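Long-range contacts in 3-dehydroquinate dehydratase (Clostridium difficile, PDB 4H3D), which catalyses the cis-dehydration of 3-dehydroquinate to 3-dehydroshikimate, the third step of the chorismate pathway, through a covalent imine intermediate: residues Leu81-Arg86 and Thr103-Ile108; Ile117-Phe122 and Glu130-Ala135. All coordinates share one frame; numbering follows the deposited sequence.

Interactions 1 and 2 are successive strand-to-helix contacts of one TIM barrel, their centres about 9 Å apart. Strands 81-84 and 116-120 lie side by side in the parallel sheet, and helices 98-110 and 125-137 pack outside them. Two charged pairs join the contacts: K106 NZ meets E130 OE2 at 2.7 Å between the helices, and R86 NH2 meets D118 OD2 at 2.8 Å on the strand side. That second salt bridge leads to the active site, since R86 also donates to the bound comenic acid derivative. Interaction 2 lies further off, the side chain of V119 being about 12 Å from that ligand.

Interaction 1 of 2, residues Leu81-Arg86 and Thr103-Ile108; sequences LLFTFR and TLNKEI. With SHL (5-hydroxy-6-methyl-4-oxo-4H-pyran-2-carboxylic acid), chain I.
The F83 ring meets three residues of helix 98-110. I108 sits over one face, its CG2 3.8 Å from the ring centroid and 7° off the normal, a CH-pi contact, while CG1 of the same residue reaches F83 CZ at 3.7 Å. L104 and N105 come to the rim instead. L104 CG lies 4.0 Å from F83 CZ, near the ring plane, and N105 OD1 approaches F83 CD2 at 3.6 Å, with the amide nearly perpendicular to the ring. One branch of L104, CD2, reaches F85 CD2 at 3.9 Å, two residues on from F83. F83 and F85 both point their CB toward the helix.

A water also bridges the segments: it accepts from F85 N at 2.9 Å and lies 2.7 Å from N105 OD1, to which it probably donates, though other acceptors compete for its protons. Around this shell, I62 of helix 62-76 packs on L104 and I108, V53 lies against F83 and F85, and I117 of the next strand touches F83.

T84 points away from the helix, and R86, just past the strand, runs to the ligand. R86 NH2 donates to OAC of the ligand at 3.2 Å, the N-H...O angle being 141°, and T84 CG2 lies against one face of the guanidinium. Salt bridges to D118 and E120 help hold R86 in place. Strand and helix run nearly antiparallel (159°), as in the beta-alpha-beta units of a TIM barrel: F83 on the strand and F85 just after it pack on the outer helix, while the 3-dehydroquinate-binding arginine enters the ligand pocket.

Interaction 2 of 2, residues Ile117-Phe122 and Glu130-Ala135; sequences IDVELF and EVVNFA
I117 and V119, alternate residues of strand 116-120, close on V131 from the outer helix 125-137, and the contact between the two segments is carried by methyl groups. V131 CG1 takes both strand residues: it lies 3.5 Å from I117 CD1, tighter than usual for two carbons, and 3.6 Å from V119 CG1. I117 CD1 also reaches one helical turn on, to A135 CB at 3.9 Å. In I117, CG1 stands between the backbone N and the carbonyl carbon (chi1 56°), and the extended chi2 (170°) carries CD1 away from its own backbone to meet the helix methyls. The side chains of V119 and V131 pass one another heading opposite ways, and a looser approach of V119 CG2 to V132 CG2, at 4.5 Å, ends the apolar set. V142 of the neighbouring strand 141-148 adds to this layer, packing on V119 and A135.

The charged groups belong to other surfaces. D118 and E120 alternate with the apolar pair along the strand and take no part in the helix contact; S145 OG is hydrogen-bonded to D118 OD1, and Y101 OH to E120 N. On the helix, E130 pairs with K106 of helix 98-110, whose ammonium also makes a cation-pi contact with F134.

The strand and helix axes, 10.0 Å apart at their closest, differ by 160° in direction, as expected within a beta-alpha-beta unit of the barrel. Dispersion and the burial of hydrocarbon hold the two segments together; the acids D118 and E120 do their bonding away from this interface, probably helping to place the substrate-binding arginine.

Interaction 1 of 2, residues Leu81-Arg86 and Thr103-Ile108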
loop_
_atom_site.group_PDB
_atom_site.type_symbol
_atom_site.label_atom_id
_atom_site.label_comp_id
_atom_site.label_asym_id
_atom_site.label_seq_id
_atom_site.Cartn_x
_atom_site.Cartn_y
_atom_site.Cartn_z
ATOM N N LEU B 81 17.195 -19.805 5.438
ATOM C CA LEU B 81 16.087 -20.747 5.452
ATOM C C LEU B 81 15.363 -20.705 6.787
ATOM O O LEU B 81 15.985 -20.885 7.858
ATOM C CB LEU B 81 16.597 -22.171 5.193
ATOM C CG LEU B 81 15.570 -23.299 5.182
ATOM C CD1 LEU B 81 14.566 -23.105 4.072
ATOM C CD2 LEU B 81 16.291 -24.659 5.016
ATOM N N LEU B 82 14.058 -20.463 6.713
ATOM C CA LEU B 82 13.155 -20.473 7.882
ATOM C C LEU B 82 12.412 -21.808 7.910
ATOM O O LEU B 82 11.828 -22.209 6.906
ATOM C CB LEU B 82 12.139 -19.327 7.764
ATOM C CG LEU B 82 10.888 -19.366 8.680
ATOM C CD1 LEU B 82 11.279 -19.389 10.177
ATOM C CD2 LEU B 82 9.944 -18.182 8.350
ATOM N N PHE B 83 12.441 -22.492 9.053
ATOM C CA PHE B 83 11.763 -23.781 9.229
ATOM C C PHE B 83 10.513 -23.522 10.042
ATOM O O PHE B 83 10.598 -22.987 11.137
ATOM C CB PHE B 83 12.677 -24.749 9.965
ATOM C CG PHE B 83 12.101 -26.116 10.141
ATOM C CD1 PHE B 83 12.090 -27.002 9.100
ATOM C CD2 PHE B 83 11.596 -26.524 11.365
ATOM C CE1 PHE B 83 11.563 -28.297 9.253
ATOM C CE2 PHE B 83 11.080 -27.817 11.525
ATOM C CZ PHE B 83 11.073 -28.695 10.461
ATOM N N THR B 84 9.351 -23.880 9.492
ATOM C CA THR B 84 8.066 -23.632 10.147
ATOM C C THR B 84 7.118 -24.829 10.092
ATOM O O THR B 84 6.695 -25.236 9.016
ATOM C CB THR B 84 7.284 -22.435 9.481
ATOM O OG1 THR B 84 8.075 -21.230 9.531
ATOM C CG2 THR B 84 5.924 -22.183 10.217
ATOM N N PHE B 85 6.781 -25.389 11.254
ATOM C CA PHE B 85 5.687 -26.364 11.328
ATOM C C PHE B 85 4.511 -25.567 11.885
ATOM O O PHE B 85 4.510 -25.198 13.063
ATOM C CB PHE B 85 5.967 -27.568 12.245
ATOM C CG PHE B 85 4.831 -28.591 12.243
ATOM C CD1 PHE B 85 3.672 -28.368 12.957
ATOM C CD2 PHE B 85 4.919 -29.732 11.472
ATOM C CE1 PHE B 85 2.621 -29.287 12.910
ATOM C CE2 PHE B 85 3.889 -30.639 11.432
ATOM C CZ PHE B 85 2.746 -30.417 12.146
ATOM N N ARG B 86 3.555 -25.237 11.012
ATOM C CA ARG B 86 2.359 -24.486 11.384
ATOM C C ARG B 86 1.321 -25.475 11.890
ATOM O O ARG B 86 0.936 -26.393 11.176
ATOM C CB ARG B 86 1.838 -23.719 10.152
ATOM C CG ARG B 86 0.642 -22.828 10.409
ATOM C CD ARG B 86 0.902 -21.727 11.472
ATOM N NE ARG B 86 1.883 -20.728 11.045
ATOM C CZ ARG B 86 3.033 -20.451 11.663
ATOM N NH1 ARG B 86 3.371 -21.071 12.796
ATOM N NH2 ARG B 86 3.825 -19.505 11.170
ATOM N N THR B 103 10.350 -31.898 19.731
ATOM C CA THR B 103 11.435 -32.728 19.191
ATOM C C THR B 103 11.799 -32.332 17.766
ATOM O O THR B 103 12.979 -32.184 17.441
ATOM C CB THR B 103 11.054 -34.231 19.207
ATOM O OG1 THR B 103 10.784 -34.634 20.546
ATOM C CG2 THR B 103 12.196 -35.091 18.644
ATOM N N LEU B 104 10.796 -32.178 16.910
ATOM C CA LEU B 104 11.044 -31.782 15.520
ATOM C C LEU B 104 11.853 -30.481 15.450
ATOM O O LEU B 104 12.896 -30.412 14.794
ATOM C CB LEU B 104 9.726 -31.608 14.779
ATOM C CG LEU B 104 9.764 -31.155 13.320
ATOM C CD1 LEU B 104 10.513 -32.159 12.429
ATOM C CD2 LEU B 104 8.353 -30.952 12.825
ATOM N N ASN B 105 11.372 -29.439 16.120
ATOM C CA ASN B 105 12.077 -28.168 16.084
ATOM C C ASN B 105 13.485 -28.213 16.680
ATOM O O ASN B 105 14.397 -27.560 16.177
ATOM C CB ASN B 105 11.249 -27.093 16.748
ATOM C CG ASN B 105 10.167 -26.575 15.846
ATOM O OD1 ASN B 105 10.450 -26.026 14.784
ATOM N ND2 ASN B 105 8.912 -26.738 16.262
ATOM N N LYS B 106 13.656 -28.963 17.757
ATOM C CA LYS B 106 14.965 -29.081 18.378
ATOM C C LYS B 106 15.920 -29.844 17.478
ATOM O O LYS B 106 17.035 -29.416 17.251
ATOM C CB LYS B 106 14.842 -29.756 19.743
ATOM C CG LYS B 106 14.158 -28.869 20.780
ATOM C CD LYS B 106 14.119 -29.523 22.160
ATOM C CE LYS B 106 15.478 -29.599 22.819
ATOM N NZ LYS B 106 15.435 -30.473 24.046
ATOM N N GLU B 107 15.467 -30.970 16.949
ATOM C CA GLU B 107 16.313 -31.787 16.098
ATOM C C GLU B 107 16.722 -31.059 14.841
ATOM O O GLU B 107 17.869 -31.182 14.395
ATOM C CB GLU B 107 15.604 -33.094 15.723
ATOM C CG GLU B 107 15.590 -34.103 16.828
ATOM C CD GLU B 107 16.956 -34.719 17.053
ATOM O OE1 GLU B 107 17.680 -34.974 16.054
ATOM O OE2 GLU B 107 17.304 -34.956 18.227
ATOM N N ILE B 108 15.796 -30.302 14.257
ATOM C CA ILE B 108 16.104 -29.588 13.042
ATOM C C ILE B 108 17.035 -28.414 13.344
ATOM O O ILE B 108 17.947 -28.144 12.557
ATOM C CB ILE B 108 14.825 -29.155 12.271
ATOM C CG1 ILE B 108 14.055 -30.391 11.818
ATOM C CG2 ILE B 108 15.179 -28.292 11.051
ATOM C CD1 ILE B 108 14.903 -31.447 11.136
HETATM O OAD SHL I . 1.513 -14.608 4.091
HETATM C CAH SHL I . 0.573 -15.041 4.803
HETATM O OAA SHL I . -0.612 -15.036 4.384
HETATM C CAK SHL I . 0.885 -15.551 6.123
HETATM O OAG SHL I . 2.254 -15.526 6.554
HETATM C CAF SHL I . 2.605 -16.193 7.745
HETATM C CAL SHL I . 3.917 -16.281 8.075
HETATM C CAJ SHL I . 1.613 -16.795 8.436
HETATM O OAC SHL I . 1.907 -17.457 9.552
HETATM C CAI SHL I . 0.313 -16.734 8.020
HETATM C CAE SHL I . -0.050 -16.119 6.888
HETATM O OAB SHL I . -0.638 -17.302 8.745
HETATM O O HOH W 1 8.176 -24.924 13.730
#

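Interaction 2 of 2, residues Ile117-Phe122 and Glu130-Ala135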
loop_
_atom_site.group_PDB
_atom_site.type_symbol
_atom_site.label_atom_id
_atom_site.label_comp_id
_atom_site.label_asym_id
_atom_site.label_seq_id
_atom_site.Cartn_x
_atom_site.Cartn_y
_atom_site.Cartn_z
ATOM N N ILE B 117 13.667 -20.525 12.917
ATOM C CA ILE B 117 12.536 -21.415 13.113
ATOM C C ILE B 117 11.376 -20.577 13.606
ATOM O O ILE B 117 11.589 -19.549 14.244
ATOM C CB ILE B 117 12.794 -22.568 14.140
ATOM C CG1 ILE B 117 13.247 -22.013 15.502
ATOM C CG2 ILE B 117 13.799 -23.527 13.592
ATOM C CD1 ILE B 117 13.278 -23.092 16.644
ATOM N N ASP B 118 10.159 -21.021 13.307
ATOM C CA ASP B 118 8.947 -20.325 13.756
ATOM C C ASP B 118 8.275 -21.186 14.819
ATOM O O ASP B 118 7.916 -22.340 14.555
ATOM C CB ASP B 118 8.015 -20.038 12.556
ATOM C CG ASP B 118 6.647 -19.440 12.963
ATOM O OD1 ASP B 118 6.003 -19.987 13.878
ATOM O OD2 ASP B 118 6.181 -18.473 12.303
ATOM N N VAL B 119 8.159 -20.643 16.034
ATOM C CA VAL B 119 7.489 -21.343 17.120
ATOM C C VAL B 119 6.242 -20.536 17.546
ATOM O O VAL B 119 6.279 -19.324 17.636
ATOM C CB VAL B 119 8.444 -21.620 18.319
ATOM C CG1 VAL B 119 9.717 -22.336 17.827
ATOM C CG2 VAL B 119 8.812 -20.377 19.018
ATOM N N GLU B 120 5.150 -21.231 17.809
ATOM C CA GLU B 120 3.882 -20.586 18.134
ATOM C C GLU B 120 3.726 -20.226 19.615
ATOM O O GLU B 120 3.886 -21.086 20.481
ATOM C CB GLU B 120 2.748 -21.510 17.691
ATOM C CG GLU B 120 2.663 -21.630 16.214
ATOM C CD GLU B 120 1.913 -22.866 15.751
ATOM O OE1 GLU B 120 1.455 -23.653 16.611
ATOM O OE2 GLU B 120 1.800 -23.049 14.525
ATOM N N LEU B 121 3.394 -18.955 19.884
ATOM C CA LEU B 121 3.137 -18.454 21.248
ATOM C C LEU B 121 2.167 -19.369 22.029
ATOM O O LEU B 121 2.348 -19.635 23.219
ATOM C CB LEU B 121 2.527 -17.056 21.171
ATOM C CG LEU B 121 2.239 -16.349 22.496
ATOM C CD1 LEU B 121 3.526 -16.133 23.291
ATOM C CD2 LEU B 121 1.520 -15.034 22.254
ATOM N N PHE B 122 1.153 -19.840 21.331
ATOM C CA PHE B 122 0.081 -20.621 21.914
ATOM C C PHE B 122 0.516 -22.007 22.457
ATOM O O PHE B 122 -0.214 -22.630 23.219
ATOM C CB PHE B 122 -1.077 -20.746 20.887
ATOM C CG PHE B 122 -2.435 -20.901 21.517
ATOM C CD1 PHE B 122 -2.993 -19.848 22.240
ATOM C CD2 PHE B 122 -3.182 -22.048 21.343
ATOM C CE1 PHE B 122 -4.241 -19.952 22.807
ATOM C CE2 PHE B 122 -4.438 -22.168 21.915
ATOM C CZ PHE B 122 -4.973 -21.121 22.651
ATOM N N GLU B 130 11.908 -24.224 26.091
ATOM C CA GLU B 130 12.786 -25.308 25.666
ATOM C C GLU B 130 13.300 -25.115 24.239
ATOM O O GLU B 130 14.511 -25.218 23.991
ATOM C CB GLU B 130 12.105 -26.679 25.806
ATOM C CG GLU B 130 13.065 -27.837 25.508
ATOM C CD GLU B 130 12.465 -29.220 25.724
ATOM O OE1 GLU B 130 11.323 -29.338 26.210
ATOM O OE2 GLU B 130 13.168 -30.205 25.411
ATOM N N VAL B 131 12.395 -24.816 23.311
ATOM C CA VAL B 131 12.775 -24.667 21.914
ATOM C C VAL B 131 13.596 -23.395 21.667
ATOM O O VAL B 131 14.563 -23.424 20.907
ATOM C CB VAL B 131 11.558 -24.698 20.981
ATOM C CG1 VAL B 131 12.005 -24.590 19.539
ATOM C CG2 VAL B 131 10.766 -25.995 21.208
ATOM N N VAL B 132 13.223 -22.288 22.302
ATOM C CA VAL B 132 13.976 -21.039 22.105
ATOM C C VAL B 132 15.402 -21.143 22.651
ATOM O O VAL B 132 16.352 -20.779 21.971
ATOM C CB VAL B 132 13.277 -19.822 22.730
ATOM C CG1 VAL B 132 14.212 -18.613 22.727
ATOM C CG2 VAL B 132 12.023 -19.509 21.989
ATOM N N ASN B 133 15.550 -21.657 23.866
ATOM C CA ASN B 133 16.869 -21.776 24.466
ATOM C C ASN B 133 17.774 -22.676 23.637
ATOM O O ASN B 133 18.947 -22.364 23.433
ATOM C CB ASN B 133 16.781 -22.281 25.915
ATOM C CG ASN B 133 16.286 -21.219 26.880
ATOM O OD1 ASN B 133 16.475 -20.013 26.653
ATOM N ND2 ASN B 133 15.659 -21.658 27.984
ATOM N N PHE B 134 17.223 -23.769 23.117
ATOM C CA PHE B 134 18.017 -24.679 22.322
ATOM C C PHE B 134 18.408 -24.063 20.980
ATOM O O PHE B 134 19.561 -24.192 20.544
ATOM C CB PHE B 134 17.317 -26.015 22.108
ATOM C CG PHE B 134 18.198 -27.021 21.492
ATOM C CD1 PHE B 134 19.150 -27.680 22.261
ATOM C CD2 PHE B 134 18.145 -27.273 20.134
ATOM C CE1 PHE B 134 19.996 -28.596 21.692
ATOM C CE2 PHE B 134 19.000 -28.199 19.555
ATOM C CZ PHE B 134 19.922 -28.856 20.329
ATOM N N ALA B 135 17.452 -23.420 20.314
ATOM C CA ALA B 135 17.728 -22.733 19.069
ATOM C C ALA B 135 18.857 -21.733 19.274
ATOM O O ALA B 135 19.787 -21.671 18.468
ATOM C CB ALA B 135 16.456 -22.017 18.533
#